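Local atomic coordinates of virulence protein STM3117 (Salmonella enterica subsp. enterica serovar Typhimurium, PDB entry 3HUH), a protein that promotes replication of Salmonella inside host macrophages and may take part in the biosynthesis and modification of cell-wall peptidoglycan. Residues Glu42-Phe47 with Ile128-Pro133. Sequence-based numbering, arbitrary orientation.
Sequences EEVLGF and IYIRDP
Leu45, which meets Ile130 across the contact, also supplies the packing on one face of the Phe47 ring: its CB sits 3.7 Å above the plane, displaced toward the rim. The same aromatic ring stacks with Phe61 and stands edge-to-face with Phe91. Leu45 thus links this aromatic cluster to an aliphatic contact, an example of a helix end region meeting a strand through a few methyl groups. Ile130 holds CD1 anti to its CA (chi2 177°), which stretches the branch out from the strand. That single methyl approaches both partners, lying 4.2 Å from Val44 CG1 and 4.5 Å from Leu45 CD2. Those two methyls are themselves neighbours, with Val44 CG1 3.7 Å from Leu45 CD2, and so offer the isoleucine a joint apolar surface. No hydrogen bond joins the two segments, and the backbones stay well apart: the closest CA atoms, of Val44 and Asp132, are separated by 9.6 Å. Beyond Leu45 the chain leaves helical geometry at Gly46, whose phi is positive (76°) and whose N-H gives a weak hydrogen bond to Glu42 O. A polar tie runs alongside, since Asp132 OD2 is hydrogen-bonded to Tyr41 OH while OD1 accepts the backbone N-H groups of Asp134 and Asn136. Within the vicinal oxygen chelate fold, the contact joins the turn that follows helix 34-43 to strand 123-131, with Phe40, Ile104 of helix 97-106, Ile109 and Ile140 of strand 137-142 packed around it and Ile21 of the second subunit against Leu45.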
loop_
_atom_site.group_PDB
_atom_site.type_symbol
_atom_site.label_atom_id
_atom_site.label_comp_id
_atom_site.label_asym_id
_atom_site.label_seq_id
_atom_site.Cartn_x
_atom_site.Cartn_y
_atom_site.Cartn_z
ATOM N N GLU A 42 -14.420 1.860 8.174
ATOM C CA GLU A 42 -15.798 1.825 7.705
ATOM C C GLU A 42 -16.493 3.169 7.941
ATOM O O GLU A 42 -17.052 3.750 7.014
ATOM C CB GLU A 42 -16.594 0.715 8.396
ATOM C CG GLU A 42 -16.207 -0.693 7.971
ATOM C CD GLU A 42 -17.281 -1.724 8.299
ATOM O OE1 GLU A 42 -17.842 -1.675 9.416
ATOM O OE2 GLU A 42 -17.560 -2.589 7.442
ATOM N N GLU A 43 -16.433 3.674 9.170
ATOM C CA GLU A 43 -17.113 4.926 9.506
ATOM C C GLU A 43 -16.525 6.185 8.885
ATOM O O GLU A 43 -17.267 7.076 8.465
ATOM C CB GLU A 43 -17.194 5.094 11.029
ATOM C CG GLU A 43 -17.788 3.891 11.742
ATOM C CD GLU A 43 -18.127 4.159 13.195
ATOM O OE1 GLU A 43 -17.332 4.832 13.887
ATOM O OE2 GLU A 43 -19.187 3.682 13.650
ATOM N N VAL A 44 -15.202 6.268 8.817
ATOM C CA VAL A 44 -14.562 7.451 8.258
ATOM C C VAL A 44 -14.326 7.388 6.747
ATOM O O VAL A 44 -14.821 8.237 5.999
ATOM C CB VAL A 44 -13.225 7.723 8.972
ATOM C CG1 VAL A 44 -12.584 8.981 8.416
ATOM C CG2 VAL A 44 -13.465 7.849 10.476
ATOM N N LEU A 45 -13.581 6.381 6.295
ATOM C CA LEU A 45 -13.276 6.241 4.872
ATOM C C LEU A 45 -14.361 5.565 4.043
ATOM O O LEU A 45 -14.286 5.551 2.817
ATOM C CB LEU A 45 -11.957 5.482 4.682
ATOM C CG LEU A 45 -10.639 6.205 4.993
ATOM C CD1 LEU A 45 -10.524 7.437 4.117
ATOM C CD2 LEU A 45 -10.574 6.593 6.456
ATOM N N GLY A 46 -15.361 4.991 4.699
ATOM C CA GLY A 46 -16.429 4.339 3.959
ATOM C C GLY A 46 -16.097 2.987 3.364
ATOM O O GLY A 46 -16.786 2.525 2.449
ATOM N N PHE A 47 -15.046 2.340 3.858
ATOM C CA PHE A 47 -14.684 1.014 3.352
ATOM C C PHE A 47 -15.679 -0.026 3.873
ATOM O O PHE A 47 -16.479 0.260 4.769
ATOM C CB PHE A 47 -13.275 0.627 3.813
ATOM C CG PHE A 47 -12.173 1.470 3.222
ATOM C CD1 PHE A 47 -12.443 2.474 2.294
ATOM C CD2 PHE A 47 -10.853 1.240 3.587
ATOM C CE1 PHE A 47 -11.403 3.230 1.741
ATOM C CE2 PHE A 47 -9.808 1.990 3.040
ATOM C CZ PHE A 47 -10.085 2.986 2.115
ATOM N N ILE A 128 -5.473 15.955 2.204
ATOM C CA ILE A 128 -5.809 16.191 3.596
ATOM C C ILE A 128 -5.222 14.964 4.296
ATOM O O ILE A 128 -5.333 13.847 3.786
ATOM C CB ILE A 128 -7.340 16.274 3.804
ATOM C CG1 ILE A 128 -7.646 16.724 5.235
ATOM C CG2 ILE A 128 -7.989 14.942 3.496
ATOM C CD1 ILE A 128 -7.172 18.137 5.535
ATOM N N TYR A 129 -4.570 15.168 5.437
ATOM C CA TYR A 129 -3.951 14.065 6.167
ATOM C C TYR A 129 -4.574 13.817 7.527
ATOM O O TYR A 129 -4.838 14.756 8.278
ATOM C CB TYR A 129 -2.465 14.337 6.409
ATOM C CG TYR A 129 -1.598 14.476 5.182
ATOM C CD1 TYR A 129 -0.798 13.417 4.751
ATOM C CD2 TYR A 129 -1.525 15.683 4.490
ATOM C CE1 TYR A 129 0.065 13.562 3.666
ATOM C CE2 TYR A 129 -0.667 15.839 3.405
ATOM C CZ TYR A 129 0.128 14.776 3.001
ATOM O OH TYR A 129 1.006 14.935 1.956
ATOM N N ILE A 130 -4.800 12.546 7.837
ATOM C CA ILE A 130 -5.329 12.144 9.139
ATOM C C ILE A 130 -4.569 10.885 9.537
ATOM O O ILE A 130 -3.726 10.392 8.782
ATOM C CB ILE A 130 -6.851 11.832 9.104
ATOM C CG1 ILE A 130 -7.149 10.725 8.087
ATOM C CG2 ILE A 130 -7.632 13.098 8.775
ATOM C CD1 ILE A 130 -8.598 10.304 8.039
ATOM N N ARG A 131 -4.844 10.372 10.727
ATOM C CA ARG A 131 -4.181 9.161 11.179
ATOM C C ARG A 131 -5.207 8.135 11.599
ATOM O O ARG A 131 -6.270 8.485 12.119
ATOM C CB ARG A 131 -3.254 9.446 12.360
ATOM C CG ARG A 131 -1.995 10.189 11.973
ATOM C CD ARG A 131 -1.008 10.273 13.117
ATOM N NE ARG A 131 0.098 11.159 12.766
ATOM C CZ ARG A 131 1.054 10.865 11.893
ATOM N NH1 ARG A 131 1.060 9.688 11.277
ATOM N NH2 ARG A 131 1.993 11.760 11.616
ATOM N N ASP A 132 -4.901 6.863 11.370
ATOM C CA ASP A 132 -5.828 5.823 11.776
ATOM C C ASP A 132 -5.528 5.463 13.233
ATOM O O ASP A 132 -4.625 6.038 13.842
ATOM C CB ASP A 132 -5.766 4.614 10.818
ATOM C CG ASP A 132 -4.542 3.732 11.010
ATOM O OD1 ASP A 132 -3.648 4.044 11.823
ATOM O OD2 ASP A 132 -4.487 2.691 10.319
ATOM N N PRO A 133 -6.285 4.525 13.817
ATOM C CA PRO A 133 -6.065 4.138 15.217
ATOM C C PRO A 133 -4.657 3.734 15.636
ATOM O O PRO A 133 -4.284 3.895 16.807
ATOM C CB PRO A 133 -7.069 3.011 15.415
ATOM C CG PRO A 133 -8.204 3.443 14.558
ATOM C CD PRO A 133 -7.492 3.867 13.287
#